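Local coordinates for plasmodesmata-located protein 5 (Arabidopsis thaliana, PDB 6GRE), which reduces plasmodesmata permeability by regulating callose deposition during salicylic acid-triggered immune responses, restricting cell-to-cell trafficking and supporting systemic acquired resistance, at residues Phe35-Thr39 with Tyr61-Gln65; Asn161-Gln167 with Tyr206-Gly212; Cys180-Ile185 with Leu202-Ala207. The contacts are given in a common frame with arbitrary orientation. Numbering follows the deposited sequence.

Interaction 1: residues Phe35-Thr39 with Tyr61-Gln65; sequences FVTST and YGIYQ
This is a buried helix-on-sheet contact in the first DUF26 (Gnk2-homologous) domain. The C-terminal part of helix 23-38 lies on strand 60-66, which sits between strands 44-49 and 103-108. The two segments bury 282 Å² in total. The helix keeps alpha values from F35 to S38, and residues 61-65 are extended. The closest CA pair is F35 and Y64, at 6.3 Å. Y64 points its CB toward the helix; G62 has no side chain, but a CB there would point the same way. Y61 and I63 point their CB atoms away.

Y64 (chi1 71°, p) and F35 (chi1 -71°, m) fill most of the interface. Their rings meet obliquely, with centroids 5.8 Å apart and planes at 57°; F35 CD1 is 3.8 Å from Y64 CD1. F35 CZ reaches the strand backbone, 3.8 Å from G62 C and 3.2 Å from I63 O. A CB on residue 62 would clash with F35 CZ, so the glycine lets the ring approach. T39 CG2 makes an off-centre CH-pi contact, 4.2 Å from the centroid of the Y64 ring.

One polar link joins the segments: S38 (chi1 -176°, t) donates from OG to Y64 OH at 2.9 Å. Y64 OH is also hydrogen-bonded to T42 O. T39 OG1 (chi1 64°, p) donates back to V36 O at 2.7 Å. F35 and T39 also touch V79 of helix 72-90. Such a core, with two helices packed on one face of a five-stranded antiparallel sheet, is characteristic of the DUF26 fold.

Interaction 2: residues Asn161-Gln167 with Tyr206-Gly212; sequences NVQGVAQ and YARFSVG
Backbone hydrogen bonds pair strands 162-167 and 206-211 as antiparallel neighbours, with axes 4.7 Å apart at 167°. The hydrogen-bonded pairs are Q163-S210, V165-R208 and Q167-Y206. Each pair is bonded in both directions, with N-to-O distances of 2.8-3.0 Å. V162-V211, G164-F209 and A166-A207 are non-hydrogen-bonded pairs. G212 N (phi 72°) donates to N161 O at 3.0 Å.

These are two inner strands of the second DUF26 domain's five-stranded sheet. V162, F209, A166 and A207 lie on the face that carries the helices.

Apolar contacts there include V162 CG1 to F209 CD2 and A166 CB to A207 CB, both 4.2 Å. On the other face, Q167 CB lies over the Y206 ring (chi1 p), 4.2 Å from its centroid. R208 (chi1 p) hydrogen-bonds E101 O of the first domain.

Water 1 bridges N161 O, S210 OG and G212 O, each at 2.8 Å.

Interaction 3: residues Cys180-Ile185 with Leu202-Ala207; sequences CLSDAI and LSKCYA
C180 and C205 form the centre of this buried contact through a disulfide, SG to SG 2.2 Å, with chi3 -91°. C180 (chi1 t) is on helix 174-192. C205 (chi1 p) opens strand 205-211. Their CA atoms are 6.1 Å apart. Helix 180-185 and strand 205-207 run in roughly the same direction, with axes 7.4 Å apart and crossing at -37°. L181 CD2 packs beside the bridge, 3.8 Å from C205 CB. One turn further along the helix, A184 CB is 4.1 Å from C205 SG.

L202 (chi1 m, chi2 t) is the third main residue. Its CD1 meets the helix 3.7 Å from C180 O and 3.8 Å from A184 CB. L202 N donates to C205 O at 2.8 Å across a tight hairpin, with S203 and K204 in the turn. S203 lines the pocket of a bound 2-(2-ethoxyethoxy)ethanol. K204 forms a salt bridge with D171 and hydrogen bonds to V115 O and F112 O. Further along, A207 CB packs on A184 CB (4.1 Å) and I185 CG1 (3.8 Å).

C180 is the third cysteine, after C168 and C177, of the C-X8-C-X2-C motif that defines DUF26 domains; its disulfide ties helix to sheet.

Overall arrangement
Interaction 1 belongs to the first DUF26 domain and comes first along the chain. Interactions 2 and 3 belong to the second, with interaction 3 nested inside the loop that interaction 2 closes. These two share Y206 and A207 on strand 205-211, and their centres are about 13 Å apart. One pairs strands within the sheet; the other fixes a helix to it. Interaction 1 lies on the opposite side of the chain's centre, about 25 Å from interaction 2 and about 21 Å from interaction 3, centre to centre. Both sheets have strand order 1-4-5-3-2. The side chains of Q65 and Q167 touch, bringing the tandem domains of this ectodomain together there.

Interaction 1: residues Phe35-Thr39 with Tyr61-Gln65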
ATOM      1  N   PHE A  35       1.336   0.837  15.646  1.00 27.13           N
ATOM      2  CA  PHE A  35       0.759   0.190  14.457  1.00 27.76           C
ATOM      3  C   PHE A  35       0.468  -1.273  14.783  1.00 26.84           C
ATOM      4  O   PHE A  35      -0.634  -1.792  14.527  1.00 28.03           O
ATOM      5  CB  PHE A  35       1.707   0.199  13.254  1.00 23.32           C
ATOM      6  CG  PHE A  35       1.967   1.506  12.548  1.00 24.87           C
ATOM      7  CD1 PHE A  35       1.186   2.629  12.742  1.00 24.32           C
ATOM      8  CD2 PHE A  35       3.021   1.582  11.652  1.00 23.83           C
ATOM      9  CE1 PHE A  35       1.430   3.793  12.029  1.00 25.97           C
ATOM     10  CE2 PHE A  35       3.286   2.755  10.968  1.00 26.47           C
ATOM     11  CZ  PHE A  35       2.493   3.855  11.161  1.00 23.94           C
ATOM     12  N   VAL A  36       1.472  -1.957  15.327  1.00 26.48           N
ATOM     13  CA  VAL A  36       1.356  -3.375  15.635  1.00 29.09           C
ATOM     14  C   VAL A  36       0.176  -3.605  16.595  1.00 28.60           C
ATOM     15  O   VAL A  36      -0.661  -4.436  16.353  1.00 29.28           O
ATOM     16  CB  VAL A  36       2.663  -3.940  16.221  1.00 30.47           C
ATOM     17  CG1 VAL A  36       2.439  -5.323  16.813  1.00 30.41           C
ATOM     18  CG2 VAL A  36       3.790  -3.967  15.208  1.00 30.74           C
ATOM     19  N   THR A  37       0.117  -2.833  17.683  1.00 29.14           N
ATOM     20  CA  THR A  37      -0.953  -2.908  18.665  1.00 31.49           C
ATOM     21  C   THR A  37      -2.338  -2.762  18.027  1.00 32.61           C
ATOM     22  O   THR A  37      -3.269  -3.483  18.374  1.00 34.02           O
ATOM     23  CB  THR A  37      -0.779  -1.800  19.708  1.00 33.99           C
ATOM     24  OG1 THR A  37       0.499  -2.054  20.285  1.00 36.47           O
ATOM     25  CG2 THR A  37      -1.860  -1.785  20.764  1.00 36.42           C
ATOM     26  N   SER A  38      -2.467  -1.778  17.134  1.00 30.31           N
ATOM     27  CA  SER A  38      -3.730  -1.375  16.536  1.00 29.19           C
ATOM     28  C   SER A  38      -4.330  -2.478  15.641  1.00 27.62           C
ATOM     29  O   SER A  38      -5.541  -2.515  15.451  1.00 26.95           O
ATOM     30  CB  SER A  38      -3.528  -0.086  15.770  1.00 27.76           C
ATOM     31  OG  SER A  38      -4.748   0.406  15.239  1.00 26.45           O
ATOM     32  N   THR A  39      -3.497  -3.378  15.116  1.00 26.58           N
ATOM     33  CA  THR A  39      -3.956  -4.406  14.170  1.00 27.54           C
ATOM     34  C   THR A  39      -4.966  -5.356  14.830  1.00 33.82           C
ATOM     35  O   THR A  39      -5.717  -6.028  14.130  1.00 35.95           O
ATOM     36  CB  THR A  39      -2.786  -5.204  13.603  1.00 26.04           C
ATOM     37  OG1 THR A  39      -2.156  -5.918  14.666  1.00 26.88           O
ATOM     38  CG2 THR A  39      -1.762  -4.336  12.910  1.00 26.94           C
ATOM     39  N   TYR A  61       3.981  11.267  11.713  1.00 18.57           N
ATOM     40  CA  TYR A  61       2.665  10.944  11.212  1.00 19.72           C
ATOM     41  C   TYR A  61       2.773   9.616  10.470  1.00 17.29           C
ATOM     42  O   TYR A  61       3.683   9.428   9.686  1.00 19.14           O
ATOM     43  CB  TYR A  61       2.173  12.018  10.240  1.00 20.47           C
ATOM     44  CG  TYR A  61       2.139  13.414  10.819  1.00 21.26           C
ATOM     45  CD1 TYR A  61       3.282  14.196  10.830  1.00 22.93           C
ATOM     46  CD2 TYR A  61       0.973  13.945  11.339  1.00 23.68           C
ATOM     47  CE1 TYR A  61       3.269  15.477  11.358  1.00 24.07           C
ATOM     48  CE2 TYR A  61       0.941  15.229  11.869  1.00 25.15           C
ATOM     49  CZ  TYR A  61       2.097  15.992  11.875  1.00 25.46           C
ATOM     50  OH  TYR A  61       2.069  17.253  12.417  1.00 28.15           O
ATOM     51  N   GLY A  62       1.798   8.744  10.693  1.00 17.14           N
ATOM     52  CA  GLY A  62       1.877   7.479   9.990  1.00 18.28           C
ATOM     53  C   GLY A  62       0.548   6.788   9.857  1.00 19.11           C
ATOM     54  O   GLY A  62      -0.446   7.099  10.532  1.00 19.12           O
ATOM     55  N   ILE A  63       0.565   5.789   8.966  1.00 17.31           N
ATOM     56  CA  ILE A  63      -0.531   4.856   8.829  1.00 18.32           C
ATOM     57  C   ILE A  63       0.021   3.438   8.695  1.00 16.46           C
ATOM     58  O   ILE A  63       1.176   3.239   8.277  1.00 17.13           O
ATOM     59  CB  ILE A  63      -1.414   5.183   7.601  1.00 17.29           C
ATOM     60  CG1 ILE A  63      -0.660   4.948   6.284  1.00 17.22           C
ATOM     61  CG2 ILE A  63      -1.980   6.588   7.680  1.00 18.22           C
ATOM     62  CD1 ILE A  63      -1.530   4.953   5.040  1.00 18.48           C
ATOM     63  N   TYR A  64      -0.838   2.465   8.982  1.00 17.36           N
ATOM     64  CA  TYR A  64      -0.670   1.150   8.370  1.00 17.80           C
ATOM     65  C   TYR A  64      -1.979   0.764   7.698  1.00 17.24           C
ATOM     66  O   TYR A  64      -3.044   1.296   8.005  1.00 18.05           O
ATOM     67  CB  TYR A  64      -0.313   0.069   9.385  1.00 17.37           C
ATOM     68  CG  TYR A  64      -1.455  -0.280  10.293  1.00 19.86           C
ATOM     69  CD1 TYR A  64      -1.682   0.463  11.443  1.00 22.26           C
ATOM     70  CD2 TYR A  64      -2.317  -1.331  10.021  1.00 18.86           C
ATOM     71  CE1 TYR A  64      -2.745   0.185  12.283  1.00 23.19           C
ATOM     72  CE2 TYR A  64      -3.383  -1.623  10.855  1.00 21.24           C
ATOM     73  CZ  TYR A  64      -3.605  -0.857  11.992  1.00 22.87           C
ATOM     74  OH  TYR A  64      -4.640  -1.135  12.841  1.00 24.58           O
ATOM     75  N   GLN A  65      -1.890  -0.165   6.748  1.00 17.40           N
ATOM     76  CA  GLN A  65      -3.066  -0.684   6.120  0.70 17.96           C
ATOM     77  C   GLN A  65      -2.829  -2.114   5.663  1.00 16.91           C
ATOM     78  O   GLN A  65      -1.889  -2.399   4.949  1.00 18.35           O
ATOM     79  CB  GLN A  65      -3.445   0.121   4.893  0.70 17.73           C
ATOM     80  CG  GLN A  65      -4.766  -0.343   4.295  0.70 17.55           C
ATOM     81  CD  GLN A  65      -5.253   0.661   3.288  0.70 17.83           C
ATOM     82  OE1 GLN A  65      -6.221   0.429   2.555  0.70 20.34           O
ATOM     83  NE2 GLN A  65      -4.602   1.809   3.272  0.70 16.78           N
TER

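Interaction 2: residues Asn161-Gln167 with Tyr206-Gly212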
ATOM      1  N   ASN A 161      -9.190 -19.021 -13.043  1.00 18.12           N
ATOM      2  CA  ASN A 161      -7.952 -18.991 -12.333  1.00 19.47           C
ATOM      3  C   ASN A 161      -7.332 -17.581 -12.349  1.00 18.26           C
ATOM      4  O   ASN A 161      -6.191 -17.431 -11.980  1.00 20.62           O
ATOM      5  CB  ASN A 161      -6.980 -20.007 -12.951  1.00 23.93           C
ATOM      6  CG  ASN A 161      -6.544 -19.680 -14.367  1.00 24.03           C
ATOM      7  OD1 ASN A 161      -7.058 -18.782 -15.034  1.00 26.73           O
ATOM      8  ND2 ASN A 161      -5.579 -20.442 -14.868  1.00 31.55           N
ATOM      9  N   VAL A 162      -8.095 -16.587 -12.801  1.00 15.32           N
ATOM     10  CA  VAL A 162      -7.602 -15.213 -12.879  1.00 15.77           C
ATOM     11  C   VAL A 162      -8.123 -14.466 -11.663  1.00 15.13           C
ATOM     12  O   VAL A 162      -9.339 -14.487 -11.369  1.00 15.41           O
ATOM     13  CB  VAL A 162      -8.044 -14.506 -14.162  1.00 16.61           C
ATOM     14  CG1 VAL A 162      -7.517 -13.074 -14.239  1.00 17.39           C
ATOM     15  CG2 VAL A 162      -7.651 -15.303 -15.386  1.00 17.39           C
ATOM     16  N   GLN A 163      -7.235 -13.782 -10.965  1.00 14.09           N
ATOM     17  CA  GLN A 163      -7.617 -13.071  -9.736  1.00 15.11           C
ATOM     18  C   GLN A 163      -7.074 -11.646  -9.836  1.00 15.21           C
ATOM     19  O   GLN A 163      -5.906 -11.487 -10.182  1.00 15.54           O
ATOM     20  CB  GLN A 163      -7.061 -13.780  -8.505  1.00 19.59           C
ATOM     21  CG  GLN A 163      -7.774 -15.092  -8.182  1.00 25.83           C
ATOM     22  CD  GLN A 163      -6.945 -15.940  -7.247  1.00 34.57           C
ATOM     23  OE1 GLN A 163      -6.685 -15.565  -6.107  1.00 41.61           O
ATOM     24  NE2 GLN A 163      -6.483 -17.080  -7.743  1.00 42.21           N
ATOM     25  N   GLY A 164      -7.859 -10.662  -9.412  1.00 12.94           N
ATOM     26  CA  GLY A 164      -7.410  -9.279  -9.328  1.00 13.11           C
ATOM     27  C   GLY A 164      -7.683  -8.703  -7.966  1.00 13.14           C
ATOM     28  O   GLY A 164      -8.652  -9.081  -7.283  1.00 13.02           O
ATOM     29  N   VAL A 165      -6.817  -7.787  -7.553  1.00 12.37           N
ATOM     30  CA  VAL A 165      -6.941  -7.074  -6.302  1.00 13.16           C
ATOM     31  C   VAL A 165      -6.591  -5.616  -6.565  1.00 13.29           C
ATOM     32  O   VAL A 165      -5.591  -5.302  -7.233  1.00 13.70           O
ATOM     33  CB  VAL A 165      -6.028  -7.651  -5.209  1.00 14.59           C
ATOM     34  CG1 VAL A 165      -6.124  -6.897  -3.883  1.00 16.09           C
ATOM     35  CG2 VAL A 165      -6.273  -9.130  -4.994  1.00 16.93           C
ATOM     36  N   ALA A 166      -7.345  -4.723  -5.955  1.00 12.45           N
ATOM     37  CA  ALA A 166      -6.986  -3.269  -6.001  1.00 12.31           C
ATOM     38  C   ALA A 166      -7.228  -2.681  -4.633  1.00 12.90           C
ATOM     39  O   ALA A 166      -8.176  -3.057  -3.941  1.00 14.88           O
ATOM     40  CB  ALA A 166      -7.766  -2.518  -7.020  1.00 13.96           C
ATOM     41  N   GLN A 167      -6.366  -1.786  -4.186  1.00 12.67           N
ATOM     42  CA  GLN A 167      -6.561  -1.183  -2.850  1.00 14.17           C
ATOM     43  C   GLN A 167      -6.056   0.256  -2.894  1.00 14.15           C
ATOM     44  O   GLN A 167      -4.997   0.543  -3.506  1.00 15.27           O
ATOM     45  CB  GLN A 167      -5.841  -1.918  -1.708  1.00 17.67           C
ATOM     46  CG  GLN A 167      -6.278  -1.450  -0.298  1.00 19.42           C
ATOM     47  CD  GLN A 167      -6.094  -2.360   0.928  1.00 23.78           C
ATOM     48  OE1 GLN A 167      -6.911  -2.447   1.906  1.00 27.12           O
ATOM     49  NE2 GLN A 167      -4.946  -2.986   0.960  1.00 20.07           N
ATOM     50  N   TYR A 206      -2.928   0.737  -5.452  1.00 12.38           N
ATOM     51  CA  TYR A 206      -2.351  -0.271  -6.318  1.00 11.89           C
ATOM     52  C   TYR A 206      -3.439  -1.121  -6.974  1.00 12.26           C
ATOM     53  O   TYR A 206      -4.556  -1.208  -6.464  1.00 12.54           O
ATOM     54  CB  TYR A 206      -1.346  -1.179  -5.607  1.00 12.60           C
ATOM     55  CG  TYR A 206      -1.899  -2.144  -4.590  1.00 13.91           C
ATOM     56  CD1 TYR A 206      -2.520  -3.311  -4.999  1.00 14.79           C
ATOM     57  CD2 TYR A 206      -1.753  -1.948  -3.226  1.00 14.49           C
ATOM     58  CE1 TYR A 206      -2.997  -4.239  -4.093  1.00 14.90           C
ATOM     59  CE2 TYR A 206      -2.200  -2.883  -2.307  1.00 15.22           C
ATOM     60  CZ  TYR A 206      -2.812  -4.041  -2.748  1.00 15.37           C
ATOM     61  OH  TYR A 206      -3.310  -4.934  -1.852  1.00 17.94           O
ATOM     62  N   ALA A 207      -3.078  -1.741  -8.087  1.00 12.07           N
ATOM     63  CA  ALA A 207      -3.946  -2.714  -8.727  1.00 12.24           C
ATOM     64  C   ALA A 207      -3.048  -3.843  -9.233  1.00 13.03           C
ATOM     65  O   ALA A 207      -1.970  -3.566  -9.776  1.00 13.98           O
ATOM     66  CB  ALA A 207      -4.725  -2.099  -9.848  1.00 12.56           C
ATOM     67  N   ARG A 208      -3.479  -5.096  -9.083  1.00 12.55           N
ATOM     68  CA  ARG A 208      -2.660  -6.198  -9.511  1.00 12.96           C
ATOM     69  C   ARG A 208      -3.547  -7.371  -9.915  1.00 13.59           C
ATOM     70  O   ARG A 208      -4.716  -7.473  -9.490  1.00 12.76           O
ATOM     71  CB  ARG A 208      -1.689  -6.609  -8.396  1.00 15.51           C
ATOM     72  CG  ARG A 208      -2.320  -7.064  -7.097  1.00 16.55           C
ATOM     73  CD  ARG A 208      -1.266  -7.250  -6.000  1.00 17.82           C
ATOM     74  NE  ARG A 208      -1.857  -7.797  -4.783  1.00 21.97           N
ATOM     75  CZ  ARG A 208      -1.476  -7.520  -3.532  1.00 23.79           C
ATOM     76  NH1 ARG A 208      -0.513  -6.646  -3.281  1.00 23.43           N
ATOM     77  NH2 ARG A 208      -2.061  -8.154  -2.525  1.00 23.25           N
ATOM     78  N   PHE A 209      -3.001  -8.255 -10.725  1.00 12.76           N
ATOM     79  CA  PHE A 209      -3.723  -9.452 -11.090  1.00 13.38           C
ATOM     80  C   PHE A 209      -2.739 -10.600 -11.293  1.00 15.16           C
ATOM     81  O   PHE A 209      -1.550 -10.419 -11.540  1.00 14.39           O
ATOM     82  CB  PHE A 209      -4.638  -9.277 -12.301  1.00 13.87           C
ATOM     83  CG  PHE A 209      -3.970  -9.381 -13.648  1.00 14.06           C
ATOM     84  CD1 PHE A 209      -3.164  -8.363 -14.084  1.00 15.19           C
ATOM     85  CD2 PHE A 209      -4.221 -10.438 -14.505  1.00 15.19           C
ATOM     86  CE1 PHE A 209      -2.536  -8.448 -15.314  1.00 15.62           C
ATOM     87  CE2 PHE A 209      -3.639 -10.505 -15.756  1.00 15.41           C
ATOM     88  CZ  PHE A 209      -2.800  -9.496 -16.169  1.00 15.66           C
ATOM     89  N   SER A 210      -3.291 -11.810 -11.201  1.00 14.74           N
ATOM     90  CA  SER A 210      -2.498 -13.023 -11.390  1.00 17.06           C
ATOM     91  C   SER A 210      -3.316 -13.991 -12.242  1.00 18.88           C
ATOM     92  O   SER A 210      -4.525 -13.979 -12.202  1.00 15.98           O
ATOM     93  CB  SER A 210      -2.118 -13.637 -10.063  1.00 18.46           C
ATOM     94  OG  SER A 210      -3.276 -13.904  -9.276  1.00 24.47           O
ATOM     95  N   VAL A 211      -2.627 -14.806 -13.045  1.00 21.01           N
ATOM     96  CA  VAL A 211      -3.266 -15.823 -13.872  1.00 23.38           C
ATOM     97  C   VAL A 211      -2.625 -17.143 -13.480  1.00 28.67           C
ATOM     98  O   VAL A 211      -1.430 -17.312 -13.684  1.00 32.28           O
ATOM     99  CB  VAL A 211      -3.096 -15.573 -15.379  1.00 25.06           C
ATOM    100  CG1 VAL A 211      -3.774 -16.664 -16.205  1.00 27.93           C
ATOM    101  CG2 VAL A 211      -3.574 -14.193 -15.806  1.00 25.00           C
ATOM    102  N   GLY A 212      -3.415 -18.072 -12.954  1.00 28.88           N
ATOM    103  CA  GLY A 212      -2.869 -19.336 -12.460  1.00 32.74           C
ATOM    104  C   GLY A 212      -2.088 -19.138 -11.172  1.00 38.13           C
ATOM    105  O   GLY A 212      -2.223 -18.110 -10.492  1.00 39.72           O
TER
HETATM  106  O   HOH W   1      -4.404 -16.389 -10.021  1.00 27.26           O

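Interaction 3: residues Cys180-Ile185 with Leu202-Ala207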
ATOM      1  N   CYS A 180      -7.382   7.496  -8.187  1.00 15.20           N
ATOM      2  CA  CYS A 180      -6.106   6.780  -8.125  1.00 15.40           C
ATOM      3  C   CYS A 180      -6.248   5.421  -8.848  1.00 14.60           C
ATOM      4  O   CYS A 180      -5.420   5.042  -9.672  1.00 14.57           O
ATOM      5  CB  CYS A 180      -5.677   6.654  -6.678  1.00 14.67           C
ATOM      6  SG  CYS A 180      -3.954   6.123  -6.518  1.00 17.65           S
ATOM      7  N   LEU A 181      -7.284   4.670  -8.476  1.00 14.80           N
ATOM      8  CA  LEU A 181      -7.480   3.326  -9.065  1.00 15.04           C
ATOM      9  C   LEU A 181      -7.750   3.365 -10.561  1.00 15.59           C
ATOM     10  O   LEU A 181      -7.296   2.481 -11.291  1.00 14.10           O
ATOM     11  CB  LEU A 181      -8.594   2.582  -8.342  1.00 15.69           C
ATOM     12  CG  LEU A 181      -8.220   2.101  -6.957  1.00 15.78           C
ATOM     13  CD1 LEU A 181      -9.381   1.359  -6.314  1.00 17.35           C
ATOM     14  CD2 LEU A 181      -6.966   1.250  -6.988  1.00 15.25           C
ATOM     15  N   SER A 182      -8.477   4.385 -11.038  0.50 16.00           N
ATOM     16  CA  SER A 182      -8.708   4.521 -12.471  0.50 16.77           C
ATOM     17  C   SER A 182      -7.357   4.559 -13.200  0.50 16.11           C
ATOM     18  O   SER A 182      -7.149   3.856 -14.194  0.50 16.65           O
ATOM     19  CB  SER A 182      -9.568   5.731 -12.799  0.50 18.65           C
ATOM     20  OG  SER A 182      -9.794   5.818 -14.198  0.50 20.00           O
ATOM     21  N   ASP A 183      -6.422   5.360 -12.682  0.50 15.61           N
ATOM     22  CA  ASP A 183      -5.091   5.431 -13.263  0.50 16.16           C
ATOM     23  C   ASP A 183      -4.412   4.056 -13.176  0.50 15.08           C
ATOM     24  O   ASP A 183      -3.973   3.508 -14.219  0.50 16.11           O
ATOM     25  CB  ASP A 183      -4.197   6.457 -12.566  0.50 16.29           C
ATOM     26  CG  ASP A 183      -4.388   7.904 -12.990  0.50 17.85           C
ATOM     27  OD1 ASP A 183      -5.383   8.210 -13.682  0.50 21.77           O
ATOM     28  OD2 ASP A 183      -3.516   8.714 -12.622  0.50 19.97           O
ATOM     29  N   ALA A 184      -4.363   3.481 -11.967  1.00 14.62           N
ATOM     30  CA  ALA A 184      -3.597   2.244 -11.766  1.00 13.84           C
ATOM     31  C   ALA A 184      -4.130   1.123 -12.655  1.00 13.83           C
ATOM     32  O   ALA A 184      -3.367   0.392 -13.266  1.00 14.26           O
ATOM     33  CB  ALA A 184      -3.622   1.826 -10.333  1.00 12.74           C
ATOM     34  N   ILE A 185      -5.458   0.976 -12.658  1.00 13.98           N
ATOM     35  CA  ILE A 185      -6.084  -0.077 -13.453  1.00 14.58           C
ATOM     36  C   ILE A 185      -5.877   0.181 -14.953  1.00 14.63           C
ATOM     37  O   ILE A 185      -5.651  -0.761 -15.708  1.00 15.28           O
ATOM     38  CB  ILE A 185      -7.567  -0.186 -13.059  1.00 16.21           C
ATOM     39  CG1 ILE A 185      -7.725  -0.612 -11.600  1.00 17.54           C
ATOM     40  CG2 ILE A 185      -8.250  -1.124 -14.022  1.00 16.60           C
ATOM     41  CD1 ILE A 185      -9.085  -0.329 -10.998  1.00 19.65           C
ATOM     42  N   LEU A 202       1.011   2.691  -7.331  1.00 12.57           N
ATOM     43  CA  LEU A 202       1.123   4.143  -7.297  1.00 12.43           C
ATOM     44  C   LEU A 202       1.323   4.559  -5.855  1.00 12.60           C
ATOM     45  O   LEU A 202       1.176   3.791  -4.913  1.00 13.15           O
ATOM     46  CB  LEU A 202      -0.122   4.786  -7.887  1.00 13.21           C
ATOM     47  CG  LEU A 202      -0.522   4.310  -9.277  1.00 13.48           C
ATOM     48  CD1 LEU A 202      -1.752   5.082  -9.761  1.00 14.63           C
ATOM     49  CD2 LEU A 202       0.626   4.403 -10.287  1.00 14.67           C
ATOM     50  N   SER A 203       1.624   5.836  -5.648  1.00 13.66           N
ATOM     51  CA  SER A 203       1.906   6.240  -4.312  1.00 14.27           C
ATOM     52  C   SER A 203       0.766   5.913  -3.329  1.00 14.10           C
ATOM     53  O   SER A 203       1.005   5.448  -2.223  1.00 14.69           O
ATOM     54  CB  SER A 203       2.242   7.705  -4.287  1.00 15.60           C
ATOM     55  OG  SER A 203       2.568   8.100  -2.972  1.00 17.87           O
ATOM     56  N   LYS A 204      -0.498   6.185  -3.718  1.00 12.86           N
ATOM     57  CA  LYS A 204      -1.601   6.044  -2.796  1.00 13.34           C
ATOM     58  C   LYS A 204      -2.568   4.918  -3.193  1.00 13.22           C
ATOM     59  O   LYS A 204      -3.613   4.829  -2.578  1.00 14.42           O
ATOM     60  CB  LYS A 204      -2.345   7.384  -2.645  1.00 13.81           C
ATOM     61  CG  LYS A 204      -1.674   8.367  -1.689  1.00 14.38           C
ATOM     62  CD  LYS A 204      -1.865   8.002  -0.234  1.00 15.38           C
ATOM     63  CE  LYS A 204      -1.190   8.925   0.765  1.00 15.75           C
ATOM     64  NZ  LYS A 204      -2.011  10.137   0.989  1.00 16.62           N
ATOM     65  N   CYS A 205      -2.223   4.067  -4.146  1.00 12.21           N
ATOM     66  CA  CYS A 205      -3.095   2.940  -4.458  1.00 12.62           C
ATOM     67  C   CYS A 205      -2.336   1.926  -5.301  1.00 12.81           C
ATOM     68  O   CYS A 205      -1.254   2.206  -5.837  1.00 12.99           O
ATOM     69  CB  CYS A 205      -4.374   3.351  -5.173  1.00 13.39           C
ATOM     70  SG  CYS A 205      -4.131   3.979  -6.845  1.00 15.60           S
ATOM     71  N   TYR A 206      -2.928   0.737  -5.452  1.00 12.38           N
ATOM     72  CA  TYR A 206      -2.351  -0.271  -6.318  1.00 11.89           C
ATOM     73  C   TYR A 206      -3.439  -1.121  -6.974  1.00 12.26           C
ATOM     74  O   TYR A 206      -4.556  -1.208  -6.464  1.00 12.54           O
ATOM     75  CB  TYR A 206      -1.346  -1.179  -5.607  1.00 12.60           C
ATOM     76  CG  TYR A 206      -1.899  -2.144  -4.590  1.00 13.91           C
ATOM     77  CD1 TYR A 206      -2.520  -3.311  -4.999  1.00 14.79           C
ATOM     78  CD2 TYR A 206      -1.753  -1.948  -3.226  1.00 14.49           C
ATOM     79  CE1 TYR A 206      -2.997  -4.239  -4.093  1.00 14.90           C
ATOM     80  CE2 TYR A 206      -2.200  -2.883  -2.307  1.00 15.22           C
ATOM     81  CZ  TYR A 206      -2.812  -4.041  -2.748  1.00 15.37           C
ATOM     82  OH  TYR A 206      -3.310  -4.934  -1.852  1.00 17.94           O
ATOM     83  N   ALA A 207      -3.078  -1.741  -8.087  1.00 12.07           N
ATOM     84  CA  ALA A 207      -3.946  -2.714  -8.727  1.00 12.24           C
ATOM     85  C   ALA A 207      -3.048  -3.843  -9.233  1.00 13.03           C
ATOM     86  O   ALA A 207      -1.970  -3.566  -9.776  1.00 13.98           O
ATOM     87  CB  ALA A 207      -4.725  -2.099  -9.848  1.00 12.56           C
TER